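Local coordinates for protein aldehyde dehydrogenase (Bartonella henselae, PDB 3I44) that probably oxidises aldehydes to carboxylic acids with a nicotinamide cofactor, at residues F28-L33 and A65-N70; I168-W171 and N176-T179; I244-S249 and K254-N259; L288-R293 and Y434-D439. The protein carries 1 engineered substitution. One frame throughout, in Å; residues are numbered along the deposited sequence. Where two conformers were deposited one is given.

Contact 1 (F28-L33 and A65-N70); sequences FYINGL and ADKAIN
The backbone N of I30 donates to L33 O at 2.9 Å, and the longer return bond from L33 N to I30 O, 3.3 Å, closes a type I' turn over N31 and G32. Both turn residues take positive phi. I30, at the end of strand 23-30, points its side chain at the helix 65-70. There its CG2 branch, anti to the backbone N (chi1 for CG1 -57°), comes down on the helix backbone: I30 CG2 sits 3.8 Å from A68 CA and 4.0 Å from K67 O, so this methyl rests mainly on main chain. The other branch reaches alongside, bringing I30 CD1 to 4.3 Å from A68 CB and 4.2 Å from K67 CB. Strand and helix come close here, with the CA atoms of I30 and A68 5.5 Å apart. K67 adds its CB to this packing, while its NZ goes on to a salt bridge with D35, just past the turn. N222 of strand 221-223 also touches both I30 and A68. The result is a tight beta hairpin, strands 23-30 and 33-35, packed on helix 62-79 with I30 at the contact, at the edge of the N-terminal mixed sheet.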
# COMPACT_ATOMS: atom_id res chain seq x y z
N PHE A 28 -4.39 15.23 27.73
CA PHE A 28 -4.28 15.02 26.28
C PHE A 28 -4.33 16.38 25.57
O PHE A 28 -4.83 17.33 26.13
CB PHE A 28 -5.42 14.13 25.78
CG PHE A 28 -5.49 12.76 26.43
CD1 PHE A 28 -4.35 12.12 26.88
CD2 PHE A 28 -6.71 12.12 26.56
CE1 PHE A 28 -4.43 10.87 27.47
CE2 PHE A 28 -6.79 10.85 27.13
CZ PHE A 28 -5.65 10.23 27.60
N TYR A 29 -3.76 16.47 24.37
CA TYR A 29 -3.77 17.72 23.60
C TYR A 29 -4.77 17.55 22.45
O TYR A 29 -4.52 16.84 21.45
CB TYR A 29 -2.38 18.11 23.11
CG TYR A 29 -2.32 19.46 22.42
CD1 TYR A 29 -2.33 20.65 23.16
CD2 TYR A 29 -2.25 19.56 21.04
CE1 TYR A 29 -2.27 21.90 22.53
CE2 TYR A 29 -2.18 20.78 20.41
CZ TYR A 29 -2.21 21.96 21.15
OH TYR A 29 -2.16 23.17 20.50
N ILE A 30 -5.95 18.15 22.64
CA ILE A 30 -7.05 17.99 21.71
C ILE A 30 -7.62 19.38 21.38
O ILE A 30 -7.95 20.14 22.28
CB ILE A 30 -8.16 17.08 22.25
CG1 ILE A 30 -7.60 15.69 22.61
CG2 ILE A 30 -9.26 16.95 21.18
CD1 ILE A 30 -8.60 14.68 23.29
N ASN A 31 -7.68 19.68 20.09
CA ASN A 31 -8.24 20.92 19.60
C ASN A 31 -7.60 22.16 20.22
O ASN A 31 -8.29 23.08 20.64
CB ASN A 31 -9.77 20.91 19.80
CG ASN A 31 -10.51 21.74 18.76
OD1 ASN A 31 -10.02 22.02 17.66
ND2 ASN A 31 -11.72 22.12 19.10
N GLY A 32 -6.28 22.17 20.27
CA GLY A 32 -5.54 23.34 20.72
C GLY A 32 -5.40 23.51 22.23
O GLY A 32 -4.85 24.49 22.65
N LEU A 33 -5.87 22.54 23.02
CA LEU A 33 -5.90 22.65 24.48
C LEU A 33 -5.49 21.35 25.16
O LEU A 33 -5.82 20.25 24.67
CB LEU A 33 -7.32 22.98 24.97
CG LEU A 33 -7.93 24.34 24.59
CD1 LEU A 33 -9.37 24.42 25.08
CD2 LEU A 33 -7.10 25.49 25.17
N ALA A 65 -10.47 9.11 21.98
CA ALA A 65 -10.12 8.98 20.56
C ALA A 65 -11.17 9.67 19.68
O ALA A 65 -10.80 10.39 18.75
CB ALA A 65 -9.98 7.53 20.17
N ASP A 66 -12.46 9.48 19.98
CA ASP A 66 -13.51 10.08 19.15
C ASP A 66 -13.39 11.59 19.21
O ASP A 66 -13.51 12.23 18.19
CB ASP A 66 -14.92 9.64 19.57
CG ASP A 66 -15.20 8.17 19.28
OD1 ASP A 66 -14.60 7.57 18.37
OD2 ASP A 66 -16.05 7.60 20.00
N LYS A 67 -13.13 12.13 20.39
CA LYS A 67 -12.95 13.57 20.58
C LYS A 67 -11.81 14.10 19.69
O LYS A 67 -11.97 15.06 18.95
CB LYS A 67 -12.58 13.90 22.04
CG LYS A 67 -13.69 14.30 23.01
CD LYS A 67 -13.10 14.87 24.36
CE LYS A 67 -12.46 16.29 24.21
NZ LYS A 67 -11.80 16.81 25.49
N ALA A 68 -10.63 13.50 19.84
CA ALA A 68 -9.45 13.84 19.03
C ALA A 68 -9.77 13.77 17.52
O ALA A 68 -9.52 14.73 16.78
CB ALA A 68 -8.26 12.94 19.40
N ILE A 69 -10.38 12.68 17.08
CA ILE A 69 -10.68 12.52 15.67
C ILE A 69 -11.71 13.58 15.21
O ILE A 69 -11.57 14.11 14.12
CB ILE A 69 -11.19 11.09 15.35
CG1 ILE A 69 -10.08 10.06 15.59
CG2 ILE A 69 -11.74 11.00 13.91
CD1 ILE A 69 -10.60 8.60 15.60
N ASN A 70 -12.72 13.87 16.03
CA ASN A 70 -13.71 14.88 15.68
C ASN A 70 -13.05 16.25 15.49
O ASN A 70 -13.39 16.98 14.57
CB ASN A 70 -14.81 15.00 16.74
CG ASN A 70 -15.95 15.91 16.30
OD1 ASN A 70 -16.76 15.53 15.47
ND2 ASN A 70 -16.01 17.10 16.86

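Contact 2 (I168-W171 and N176-T179); sequences ITPW and NQVT
P170 and Q177 meet at a slant, with the proline ring lying against the flat end of the glutamine. Its CG stands above the amide plane, P170 CG to Q177 CD being 3.2 Å, while the same carbon is 3.0 Å from Q177 OE1. These separations are shorter than normal packing and are doubtful in detail. Further back, Q177 CB lies 3.8 Å from P170 CD. A chain bent at chi2 (149°) carries the amide under the ring, and two bonds from the intervening loop hold it there: W173 N donates to OE1, and NE2 binds N172 OD1. Both polar ends of the glutamine are therefore satisfied, and its rotation is fixed. One residue back, T169 slants across V178, turning a mixed polar and apolar surface to a single methyl; V178 CG2 lies 3.8 Å from T169 OG1 and 3.9 Å from T169 CG2. F207 of helix 202-213 also packs on V178. This is the strand-to-helix loop that follows strand 156-168 in the Rossmann-like domain, carrying the family's Pro-Trp-Asn motif, whose asparagine in relatives contributes to the oxyanion hole.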
# COMPACT_ATOMS: atom_id res chain seq x y z
N ILE A 168 1.04 6.36 14.91
CA ILE A 168 1.37 5.57 16.10
C ILE A 168 2.86 5.33 16.15
O ILE A 168 3.44 4.83 15.17
CB ILE A 168 0.63 4.21 16.15
CG1 ILE A 168 -0.87 4.43 16.24
CG2 ILE A 168 1.14 3.32 17.33
CD1 ILE A 168 -1.70 3.14 16.03
N THR A 169 3.49 5.75 17.25
CA THR A 169 4.94 5.76 17.31
C THR A 169 5.43 4.96 18.52
O THR A 169 4.72 4.84 19.51
CB THR A 169 5.46 7.20 17.42
OG1 THR A 169 4.81 7.85 18.51
CG2 THR A 169 5.18 8.00 16.14
N PRO A 170 6.66 4.44 18.46
CA PRO A 170 7.20 3.62 19.54
C PRO A 170 8.13 4.43 20.47
O PRO A 170 8.16 5.67 20.41
CB PRO A 170 7.95 2.55 18.76
CG PRO A 170 8.52 3.32 17.61
CD PRO A 170 7.61 4.49 17.34
N TRP A 171 8.90 3.71 21.30
CA TRP A 171 9.73 4.28 22.38
C TRP A 171 11.23 4.34 22.11
O TRP A 171 11.96 4.94 22.88
CB TRP A 171 9.52 3.44 23.67
CG TRP A 171 9.64 1.99 23.41
CD1 TRP A 171 8.62 1.13 23.10
CD2 TRP A 171 10.84 1.22 23.32
NE1 TRP A 171 9.12 -0.13 22.89
CE2 TRP A 171 10.48 -0.10 23.02
CE3 TRP A 171 12.19 1.52 23.52
CZ2 TRP A 171 11.41 -1.12 22.89
CZ3 TRP A 171 13.11 0.53 23.39
CH2 TRP A 171 12.72 -0.78 23.08
N ASN A 176 12.80 10.78 16.30
CA ASN A 176 13.03 10.32 14.95
C ASN A 176 11.66 9.91 14.32
O ASN A 176 11.25 10.45 13.29
CB ASN A 176 13.99 9.11 14.98
CG ASN A 176 14.39 8.64 13.61
OD1 ASN A 176 13.87 7.62 13.08
ND2 ASN A 176 15.38 9.31 13.04
N GLN A 177 10.95 9.03 15.02
CA GLN A 177 9.73 8.42 14.53
C GLN A 177 8.54 9.40 14.49
O GLN A 177 7.77 9.38 13.54
CB GLN A 177 9.46 7.12 15.32
CG GLN A 177 10.61 6.09 15.14
CD GLN A 177 10.87 5.17 16.35
OE1 GLN A 177 10.58 5.52 17.51
NE2 GLN A 177 11.41 3.96 16.08
N VAL A 178 8.43 10.29 15.48
CA VAL A 178 7.37 11.30 15.48
C VAL A 178 7.57 12.33 14.35
O VAL A 178 6.62 12.62 13.62
CB VAL A 178 7.26 12.03 16.85
CG1 VAL A 178 6.39 13.27 16.75
CG2 VAL A 178 6.74 11.05 17.92
N THR A 179 8.78 12.85 14.18
CA THR A 179 9.02 13.83 13.13
C THR A 179 8.82 13.25 11.74
O THR A 179 8.26 13.92 10.89
CB THR A 179 10.42 14.51 13.24
OG1 THR A 179 11.47 13.54 13.16
CG2 THR A 179 10.55 15.28 14.52

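Contact 3 (I244-S249 and K254-N259); sequences ISFTGS and KDISKN
Strand 244-247 and the helix 254-259 come nearest at F246 and I256, whose CA atoms are 7.9 Å apart, a spacing that side chains alone must fill. I256 does most of the filling, pointing at the strand with its two branches shared between two residues. Its CG1 lies over one face of the F246 ring, 4.1 Å from the ring centroid and 21° off the normal, a CH-pi contact displaced toward the rim at CD1; I256 CG1 to F246 CD1 is 3.8 Å. The ring takes this position because its CG is anti to the backbone N (chi1 172°), which lays it along the strand toward G248. The other branch of I256 turns to I244, crossing it at about a right angle, and the two CG2 methyls, I244 CG2 and I256 CG2, meet at 3.9 Å. I168 of the neighbouring strand packs on both F246 and I256, so the aromatic ring is held from the sheet as well as from the helix. Past the strand, S249 OG caps the helix start by accepting from A252 N. The far side of the helix meets the second subunit, where K254 packs on N262 of that chain. With strand 266-270 these pieces form a beta-alpha-beta unit, and the chemistry is wholly apolar: dispersion and shape, rather than polar bonds, seat this helix on its strand.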
# COMPACT_ATOMS: atom_id res chain seq x y z
N ILE A 244 -3.40 5.01 8.31
CA ILE A 244 -2.66 4.77 9.53
C ILE A 244 -1.18 4.63 9.19
O ILE A 244 -0.83 3.78 8.35
CB ILE A 244 -3.05 3.47 10.23
CG1 ILE A 244 -4.46 3.61 10.76
CG2 ILE A 244 -2.12 3.21 11.44
CD1 ILE A 244 -4.59 4.59 11.88
N SER A 245 -0.35 5.45 9.85
CA SER A 245 1.10 5.32 9.80
C SER A 245 1.59 4.74 11.11
O SER A 245 1.46 5.36 12.15
CB SER A 245 1.79 6.66 9.52
OG SER A 245 3.17 6.43 9.34
N PHE A 246 2.19 3.55 11.04
CA PHE A 246 2.58 2.83 12.24
C PHE A 246 4.04 2.39 12.20
O PHE A 246 4.51 1.85 11.23
CB PHE A 246 1.66 1.60 12.44
CG PHE A 246 2.11 0.67 13.54
CD1 PHE A 246 1.63 0.82 14.82
CD2 PHE A 246 2.99 -0.35 13.29
CE1 PHE A 246 2.04 -0.03 15.83
CE2 PHE A 246 3.40 -1.21 14.28
CZ PHE A 246 2.94 -1.03 15.56
N THR A 247 4.75 2.67 13.28
CA THR A 247 6.11 2.18 13.49
C THR A 247 6.10 1.36 14.78
O THR A 247 5.62 1.82 15.81
CB THR A 247 7.09 3.35 13.63
OG1 THR A 247 7.06 4.11 12.41
CG2 THR A 247 8.50 2.87 13.92
N GLY A 248 6.59 0.13 14.70
CA GLY A 248 6.54 -0.80 15.85
C GLY A 248 6.87 -2.23 15.47
O GLY A 248 7.51 -2.47 14.47
N SER A 249 6.41 -3.20 16.27
CA SER A 249 6.79 -4.60 16.05
C SER A 249 6.01 -5.13 14.88
O SER A 249 4.90 -4.67 14.61
CB SER A 249 6.50 -5.47 17.28
OG SER A 249 5.09 -5.45 17.54
N LYS A 254 0.82 -6.45 11.82
CA LYS A 254 -0.16 -7.38 11.25
C LYS A 254 -1.52 -7.08 11.78
O LYS A 254 -2.49 -7.11 11.03
CB LYS A 254 0.18 -8.85 11.57
CG LYS A 254 1.46 -9.36 10.91
CD LYS A 254 2.05 -10.57 11.67
CE LYS A 254 2.79 -11.52 10.76
NZ LYS A 254 3.92 -12.26 11.39
N ASP A 255 -1.63 -6.77 13.08
CA ASP A 255 -2.95 -6.48 13.65
C ASP A 255 -3.48 -5.11 13.21
O ASP A 255 -4.69 -4.96 13.01
CB ASP A 255 -2.94 -6.58 15.17
CG ASP A 255 -2.85 -8.01 15.66
OD1 ASP A 255 -3.21 -8.92 14.88
OD2 ASP A 255 -2.41 -8.22 16.80
N ILE A 256 -2.59 -4.14 13.05
CA ILE A 256 -2.98 -2.84 12.50
C ILE A 256 -3.56 -3.05 11.12
O ILE A 256 -4.61 -2.50 10.80
CB ILE A 256 -1.77 -1.86 12.39
CG1 ILE A 256 -1.28 -1.40 13.77
CG2 ILE A 256 -2.13 -0.65 11.54
CD1 ILE A 256 -2.28 -0.65 14.61
N SER A 257 -2.86 -3.83 10.30
CA SER A 257 -3.31 -4.10 8.94
C SER A 257 -4.65 -4.80 8.92
O SER A 257 -5.49 -4.45 8.10
CB SER A 257 -2.30 -4.96 8.14
OG SER A 257 -1.13 -4.22 7.86
N LYS A 258 -4.84 -5.78 9.81
CA LYS A 258 -6.11 -6.52 9.89
C LYS A 258 -7.26 -5.57 10.27
O LYS A 258 -8.30 -5.56 9.60
CB LYS A 258 -6.02 -7.70 10.90
N ASN A 259 -7.04 -4.72 11.26
CA ASN A 259 -8.09 -3.80 11.73
C ASN A 259 -8.45 -2.75 10.69
O ASN A 259 -9.62 -2.36 10.58
CB ASN A 259 -7.68 -3.12 13.05
CG ASN A 259 -7.61 -4.11 14.23
OD1 ASN A 259 -8.37 -5.07 14.26
ND2 ASN A 259 -6.71 -3.89 15.16

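Contact 4 (L288-R293 and Y434-D439); sequences LQRGVR and YIQSQD
R290 and Q436 meet through one nearly straight hydrogen bond, R290 NH2 to Q436 OE1, 2.9 Å long with an N-H...O angle of 170°. The oxygen lies at the edge of the guanidinium and in its plane. Seen from the amide the fit is less regular, since the donor is tilted 34° from the carbonyl plane and the two flat groups are far from coplanar. Only the NH2 end does the touching; R290 CZ is already 3.8 Å from Q436 OE1. The arginine leaves the helix extended and then bends at chi3 (64°), which swings the guanidinium over to the strand. Beyond this first shell, D284 forms a salt bridge with the same NH2, giving that nitrogen two acceptors. On the other side N277 OD1 takes a bond from Q436 NE2, which settles which way round the amide sits and leaves OE1 facing the arginine. The strand ends directly afterwards in an ST turn, D439 N donating to S437 OG. A neutral amide oxygen and a carboxylate thus share the arginine's NH2: the aspartate probably offsets its charge, at least in part, while the glutamine ties helix 287-296 to strand 432-436.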
# COMPACT_ATOMS: atom_id res chain seq x y z
N LEU A 288 35.19 -4.27 11.20
CA LEU A 288 34.79 -5.14 12.29
C LEU A 288 34.35 -4.31 13.51
O LEU A 288 33.25 -4.52 14.03
CB LEU A 288 35.91 -6.11 12.67
CG LEU A 288 36.09 -7.27 11.73
CD1 LEU A 288 37.35 -8.00 12.17
CD2 LEU A 288 34.83 -8.18 11.76
N GLN A 289 35.19 -3.36 13.93
CA GLN A 289 34.86 -2.47 15.06
C GLN A 289 33.58 -1.66 14.83
O GLN A 289 32.70 -1.54 15.72
CB GLN A 289 36.02 -1.50 15.37
N ARG A 290 33.48 -1.09 13.64
CA ARG A 290 32.31 -0.30 13.26
C ARG A 290 31.02 -1.15 13.41
O ARG A 290 30.02 -0.70 13.99
CB ARG A 290 32.52 0.16 11.80
CG ARG A 290 31.44 1.03 11.24
CD ARG A 290 31.80 1.69 9.88
NE ARG A 290 32.01 0.74 8.78
CZ ARG A 290 33.19 0.51 8.17
NH1 ARG A 290 34.32 1.13 8.54
NH2 ARG A 290 33.25 -0.37 7.18
N GLY A 291 31.09 -2.38 12.93
CA GLY A 291 29.98 -3.32 12.99
C GLY A 291 29.52 -3.67 14.39
O GLY A 291 28.31 -3.73 14.69
N VAL A 292 30.49 -3.93 15.26
CA VAL A 292 30.18 -4.34 16.64
C VAL A 292 29.60 -3.14 17.38
O VAL A 292 28.50 -3.21 17.97
CB VAL A 292 31.42 -4.98 17.35
CG1 VAL A 292 31.07 -5.34 18.79
CG2 VAL A 292 31.90 -6.22 16.58
N ARG A 293 30.27 -2.01 17.26
CA ARG A 293 29.76 -0.79 17.84
C ARG A 293 28.34 -0.45 17.39
O ARG A 293 27.51 0.03 18.21
CB ARG A 293 30.68 0.40 17.51
CG ARG A 293 31.98 0.42 18.29
CD ARG A 293 32.89 1.58 17.86
NE ARG A 293 34.06 1.65 18.73
CZ ARG A 293 35.34 1.49 18.36
NH1 ARG A 293 35.70 1.28 17.09
NH2 ARG A 293 36.28 1.56 19.30
N TYR A 434 23.91 -4.84 5.43
CA TYR A 434 25.19 -4.14 5.46
C TYR A 434 26.25 -5.01 4.78
O TYR A 434 26.26 -6.26 4.92
CB TYR A 434 25.60 -3.81 6.90
CG TYR A 434 24.59 -2.98 7.68
CD1 TYR A 434 24.81 -1.63 7.90
CD2 TYR A 434 23.42 -3.55 8.19
CE1 TYR A 434 23.88 -0.85 8.61
CE2 TYR A 434 22.51 -2.78 8.90
CZ TYR A 434 22.74 -1.42 9.10
OH TYR A 434 21.85 -0.62 9.80
N ILE A 435 27.15 -4.38 4.04
CA ILE A 435 28.22 -5.12 3.30
C ILE A 435 29.51 -4.36 3.48
O ILE A 435 29.53 -3.14 3.26
CB ILE A 435 27.93 -5.22 1.80
CG1 ILE A 435 26.57 -5.87 1.53
CG2 ILE A 435 29.05 -6.01 1.04
CD1 ILE A 435 26.05 -5.66 0.09
N GLN A 436 30.56 -5.07 3.90
CA GLN A 436 31.89 -4.49 4.01
C GLN A 436 32.88 -5.22 3.12
O GLN A 436 33.19 -6.41 3.34
CB GLN A 436 32.38 -4.51 5.46
CG GLN A 436 31.29 -4.31 6.49
CD GLN A 436 30.51 -3.00 6.37
OE1 GLN A 436 31.06 -1.92 6.11
NE2 GLN A 436 29.20 -3.09 6.65
N SER A 437 33.35 -4.52 2.08
CA SER A 437 34.43 -5.02 1.23
C SER A 437 35.05 -3.87 0.43
O SER A 437 34.35 -2.96 -0.03
CB SER A 437 33.92 -6.07 0.25
OG SER A 437 34.87 -6.37 -0.78
N GLN A 438 36.37 -3.92 0.27
CA GLN A 438 37.05 -2.90 -0.54
C GLN A 438 36.97 -3.20 -2.03
O GLN A 438 37.39 -2.36 -2.82
CB GLN A 438 38.49 -2.67 -0.05
CG GLN A 438 38.47 -1.88 1.22
CD GLN A 438 39.82 -1.70 1.84
OE1 GLN A 438 40.35 -0.60 1.84
NE2 GLN A 438 40.37 -2.77 2.41
N ASP A 439 36.40 -4.38 -2.40
CA ASP A 439 36.16 -4.75 -3.81
C ASP A 439 34.78 -4.23 -4.28
O ASP A 439 33.74 -4.84 -3.98
CB ASP A 439 36.24 -6.25 -3.95
CG ASP A 439 36.10 -6.73 -5.38
OD1 ASP A 439 35.69 -5.97 -6.27
OD2 ASP A 439 36.36 -7.93 -5.59

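Contacts 2 and 3 sit side by side in one sheet, with centres 13 Å apart and a direct junction: I168 N lies 3.0 Å from S245 O, and I168 O lies 3.2 Å from T247 N, both probable hydrogen bonds between parallel strands. Their loops leave the C-terminal ends of these neighbouring strands, the side on which relatives bind the cofactor. Contact 1 lies at the periphery, its centre 19 Å from that of contact 2. Contact 4 belongs to the separate seven-stranded sheet across the molecule, about 47 Å centre to centre from contact 1 and 28 Å from contact 2. The P170 side chain is about 12 Å from the bound sodium ion, too far to take part in its site.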